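Local coordinates for LacI family transcription regulator (Bifidobacterium animalis subsp. lactis, PDB 4O5A), which probably binds operator DNA through an N-terminal helix-turn-helix domain and regulates transcription in response to a small ligand, as LacI family members do, at residues A[138-149]-A[158-168]. Sequence-based numbering, arbitrary orientation.
Sequences LEIGDPRIELMK and ALADSSLTSGL
Between L138 and I145 in the chain, which both pack against 158-168, two flat groups meet: the D142 carboxylate lies at the edge of the R144 guanidinium, in its plane, but is itself tilted against it. R144 grips side-on, NE to D142 OD1 and NH2 to D142 OD2 (2.7 Å), both on the syn sides, with the donors 33-34° out of the carboxylate plane. The anti sides serve the backbone: OD1 accepts from R144 N, capping helix 143-149, and OD2 from E139 N, across the type II turn 139-142. Each oxygen thus has two donors, and R144 NH1 forms a second salt bridge, with E117 of helix 116-127.

L138 leans on strand 156-160, its CD2 3.8 Å from A158 CB and its CB 3.9 Å from A160 CB, while a water links L138 N to L159 O. L164 turns one methyl, CD1, to L138 O and the other, CD2, to I140 CG1 (3.9 Å). This illustrates how a beta-alpha-beta unit, here 132-135, 143-149 and 156-160 in the parallel sheet of a periplasmic-binding-protein-like subdomain, can be packed at its loops as well as through its helix.

I145 divides its branches. With CG1 anti to the carbonyl carbon (chi1 -54°), CD1 reaches L168 CD1 at 3.6 Å, whereas CG2 rests 3.7 Å from T165 O, at the start of the type I' turn 165-168. Replacement by an alanine here would probably leave L168 CD1 without its methyl partner and open a gap beside T165 O and S166 CB. L168 also packs across M148 CB at roughly a right angle. On the exposed side, the K149 chain, bent at chi2 and chi3, passes L168 CD2, and its NZ donates to S166 OG (3.0 Å).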
loop_
_atom_site.group_PDB
_atom_site.type_symbol
_atom_site.label_atom_id
_atom_site.label_comp_id
_atom_site.label_asym_id
_atom_site.label_seq_id
_atom_site.Cartn_x
_atom_site.Cartn_y
_atom_site.Cartn_z
ATOM N N LEU A 138 -12.854 -14.071 2.586
ATOM C CA LEU A 138 -13.737 -15.111 3.081
ATOM C C LEU A 138 -12.910 -16.196 3.758
ATOM O O LEU A 138 -11.902 -16.659 3.209
ATOM C CB LEU A 138 -14.568 -15.698 1.935
ATOM C CG LEU A 138 -15.769 -14.873 1.455
ATOM C CD1 LEU A 138 -16.760 -14.671 2.587
ATOM C CD2 LEU A 138 -15.365 -13.516 0.864
ATOM N N GLU A 139 -13.312 -16.576 4.967
ATOM C CA GLU A 139 -12.674 -17.682 5.659
ATOM C C GLU A 139 -13.547 -18.905 5.480
ATOM O O GLU A 139 -14.678 -18.799 5.004
ATOM C CB GLU A 139 -12.538 -17.384 7.151
ATOM C CG GLU A 139 -11.767 -16.127 7.491
ATOM C CD GLU A 139 -11.688 -15.902 8.990
ATOM O OE1 GLU A 139 -10.759 -15.199 9.445
ATOM O OE2 GLU A 139 -12.562 -16.433 9.712
ATOM N N ILE A 140 -13.026 -20.065 5.864
ATOM C CA ILE A 140 -13.837 -21.273 5.906
ATOM C C ILE A 140 -14.874 -21.115 7.018
ATOM O O ILE A 140 -14.526 -20.754 8.147
ATOM C CB ILE A 140 -12.965 -22.530 6.124
ATOM C CG1 ILE A 140 -12.529 -23.098 4.771
ATOM C CG2 ILE A 140 -13.712 -23.587 6.932
ATOM C CD1 ILE A 140 -11.465 -24.170 4.864
ATOM N N GLY A 141 -16.144 -21.349 6.686
ATOM C CA GLY A 141 -17.228 -21.214 7.649
ATOM C C GLY A 141 -17.452 -19.789 8.128
ATOM O O GLY A 141 -17.799 -19.559 9.290
ATOM N N ASP A 142 -17.252 -18.831 7.228
ATOM C CA ASP A 142 -17.363 -17.412 7.562
ATOM C C ASP A 142 -18.782 -17.071 8.023
ATOM O O ASP A 142 -19.755 -17.404 7.342
ATOM C CB ASP A 142 -16.979 -16.568 6.340
ATOM C CG ASP A 142 -16.596 -15.146 6.701
ATOM O OD1 ASP A 142 -17.396 -14.457 7.370
ATOM O OD2 ASP A 142 -15.486 -14.718 6.313
ATOM N N PRO A 143 -18.908 -16.415 9.192
ATOM C CA PRO A 143 -20.230 -16.051 9.723
ATOM C C PRO A 143 -20.964 -15.030 8.852
ATOM O O PRO A 143 -22.136 -14.752 9.095
ATOM C CB PRO A 143 -19.905 -15.439 11.091
ATOM C CG PRO A 143 -18.481 -14.984 10.982
ATOM C CD PRO A 143 -17.821 -16.011 10.102
ATOM N N ARG A 144 -20.283 -14.477 7.855
ATOM C CA ARG A 144 -20.901 -13.498 6.969
ATOM C C ARG A 144 -21.782 -14.141 5.895
ATOM O O ARG A 144 -22.771 -13.548 5.466
ATOM C CB ARG A 144 -19.839 -12.608 6.326
ATOM C CG ARG A 144 -19.131 -11.687 7.308
ATOM C CD ARG A 144 -18.006 -10.919 6.638
ATOM N NE ARG A 144 -16.900 -11.793 6.259
ATOM C CZ ARG A 144 -15.905 -11.438 5.451
ATOM N NH1 ARG A 144 -15.869 -10.216 4.933
ATOM N NH2 ARG A 144 -14.948 -12.309 5.161
ATOM N N ILE A 145 -21.427 -15.352 5.466
ATOM C CA ILE A 145 -22.221 -16.056 4.466
ATOM C C ILE A 145 -23.628 -16.289 5.003
ATOM O O ILE A 145 -24.612 -15.989 4.331
ATOM C CB ILE A 145 -21.587 -17.407 4.064
ATOM C CG1 ILE A 145 -20.139 -17.210 3.611
ATOM C CG2 ILE A 145 -22.411 -18.091 2.976
ATOM C CD1 ILE A 145 -19.981 -16.225 2.468
ATOM N N GLU A 146 -23.714 -16.802 6.227
ATOM C CA GLU A 146 -25.000 -17.057 6.868
ATOM C C GLU A 146 -25.808 -15.774 7.042
ATOM O O GLU A 146 -27.027 -15.775 6.872
ATOM C CB GLU A 146 -24.808 -17.749 8.222
ATOM N N LEU A 147 -25.124 -14.684 7.384
ATOM C CA LEU A 147 -25.766 -13.382 7.530
ATOM C C LEU A 147 -26.398 -12.945 6.211
ATOM O O LEU A 147 -27.559 -12.530 6.180
ATOM C CB LEU A 147 -24.756 -12.331 8.018
ATOM C CG LEU A 147 -25.231 -10.879 8.137
ATOM C CD1 LEU A 147 -26.390 -10.765 9.114
ATOM C CD2 LEU A 147 -24.096 -9.955 8.563
HETATM N N MSE A 148 -25.642 -13.054 5.122
HETATM C CA MSE A 148 -26.141 -12.630 3.818
HETATM C C MSE A 148 -27.292 -13.510 3.347
HETATM O O MSE A 148 -28.261 -13.018 2.769
HETATM C CB MSE A 148 -25.031 -12.620 2.757
HETATM C CG MSE A 148 -23.886 -11.655 3.001
HETATM SE SE MSE A 148 -24.390 -9.979 3.852
HETATM C CE MSE A 148 -25.715 -9.322 2.598
ATOM N N LYS A 149 -27.186 -14.812 3.591
ATOM C CA LYS A 149 -28.204 -15.742 3.119
ATOM C C LYS A 149 -29.525 -15.523 3.848
ATOM O O LYS A 149 -30.599 -15.709 3.274
ATOM C CB LYS A 149 -27.723 -17.191 3.255
ATOM C CG LYS A 149 -26.541 -17.518 2.349
ATOM C CD LYS A 149 -26.722 -18.847 1.625
ATOM C CE LYS A 149 -26.110 -20.011 2.387
ATOM N NZ LYS A 149 -26.243 -21.292 1.625
ATOM N N ALA A 158 -19.067 -11.470 -3.145
ATOM C CA ALA A 158 -17.857 -11.929 -2.477
ATOM C C ALA A 158 -16.697 -12.042 -3.463
ATOM O O ALA A 158 -16.882 -12.436 -4.615
ATOM C CB ALA A 158 -18.109 -13.257 -1.790
ATOM N N LEU A 159 -15.498 -11.686 -3.009
ATOM C CA LEU A 159 -14.299 -11.927 -3.804
ATOM C C LEU A 159 -13.541 -13.085 -3.175
ATOM O O LEU A 159 -12.816 -12.909 -2.189
ATOM C CB LEU A 159 -13.415 -10.677 -3.875
ATOM C CG LEU A 159 -13.687 -9.700 -5.026
ATOM C CD1 LEU A 159 -15.151 -9.267 -5.082
ATOM C CD2 LEU A 159 -12.771 -8.486 -4.926
ATOM N N ALA A 160 -13.721 -14.276 -3.737
ATOM C CA ALA A 160 -13.144 -15.484 -3.153
ATOM C C ALA A 160 -13.148 -16.631 -4.154
ATOM O O ALA A 160 -13.640 -16.481 -5.271
ATOM C CB ALA A 160 -13.921 -15.878 -1.920
ATOM N N ASP A 161 -12.600 -17.770 -3.747
ATOM C CA ASP A 161 -12.791 -19.003 -4.497
ATOM C C ASP A 161 -14.255 -19.386 -4.302
ATOM O O ASP A 161 -14.804 -19.200 -3.212
ATOM C CB ASP A 161 -11.880 -20.111 -3.964
ATOM C CG ASP A 161 -11.787 -21.303 -4.910
ATOM O OD1 ASP A 161 -12.575 -22.264 -4.756
ATOM O OD2 ASP A 161 -10.909 -21.286 -5.802
ATOM N N SER A 162 -14.890 -19.904 -5.350
ATOM C CA SER A 162 -16.312 -20.251 -5.308
ATOM C C SER A 162 -16.653 -21.275 -4.218
ATOM O O SER A 162 -17.786 -21.328 -3.736
ATOM C CB SER A 162 -16.757 -20.785 -6.670
ATOM O OG SER A 162 -15.995 -21.922 -7.025
ATOM N N SER A 163 -15.671 -22.081 -3.828
ATOM C CA SER A 163 -15.878 -23.098 -2.805
ATOM C C SER A 163 -16.190 -22.526 -1.416
ATOM O O SER A 163 -16.673 -23.250 -0.547
ATOM C CB SER A 163 -14.667 -24.034 -2.737
ATOM O OG SER A 163 -13.467 -23.299 -2.559
ATOM N N LEU A 164 -15.926 -21.236 -1.213
ATOM C CA LEU A 164 -16.079 -20.615 0.104
ATOM C C LEU A 164 -17.311 -19.719 0.231
ATOM O O LEU A 164 -17.548 -19.142 1.294
ATOM C CB LEU A 164 -14.852 -19.761 0.437
ATOM C CG LEU A 164 -13.435 -20.321 0.303
ATOM C CD1 LEU A 164 -12.427 -19.210 0.575
ATOM C CD2 LEU A 164 -13.198 -21.489 1.241
ATOM N N THR A 165 -18.084 -19.582 -0.842
ATOM C CA THR A 165 -19.125 -18.550 -0.869
ATOM C C THR A 165 -20.551 -19.090 -0.816
ATOM O O THR A 165 -21.497 -18.328 -0.604
ATOM C CB THR A 165 -18.968 -17.622 -2.083
ATOM O OG1 THR A 165 -18.988 -18.398 -3.287
ATOM C CG2 THR A 165 -17.659 -16.862 -1.994
ATOM N N SER A 166 -20.687 -20.394 -1.032
ATOM C CA SER A 166 -21.954 -21.104 -0.869
ATOM C C SER A 166 -23.141 -20.457 -1.582
ATOM O O SER A 166 -24.158 -20.155 -0.958
ATOM C CB SER A 166 -22.272 -21.297 0.618
ATOM O OG SER A 166 -23.496 -21.990 0.788
ATOM N N GLY A 167 -23.005 -20.247 -2.887
ATOM C CA GLY A 167 -24.121 -19.785 -3.692
ATOM C C GLY A 167 -24.257 -18.282 -3.828
ATOM O O GLY A 167 -25.003 -17.821 -4.693
ATOM N N LEU A 168 -23.557 -17.515 -2.985
ATOM C CA LEU A 168 -23.580 -16.060 -3.078
ATOM C C LEU A 168 -22.879 -15.603 -4.353
ATOM O O LEU A 168 -21.962 -16.274 -4.831
ATOM C CB LEU A 168 -22.880 -15.424 -1.869
ATOM C CG LEU A 168 -23.577 -15.563 -0.514
ATOM C CD1 LEU A 168 -22.796 -14.870 0.583
ATOM C CD2 LEU A 168 -24.980 -14.996 -0.600
HETATM O O HOH W 1 -11.506 -14.219 -0.060
#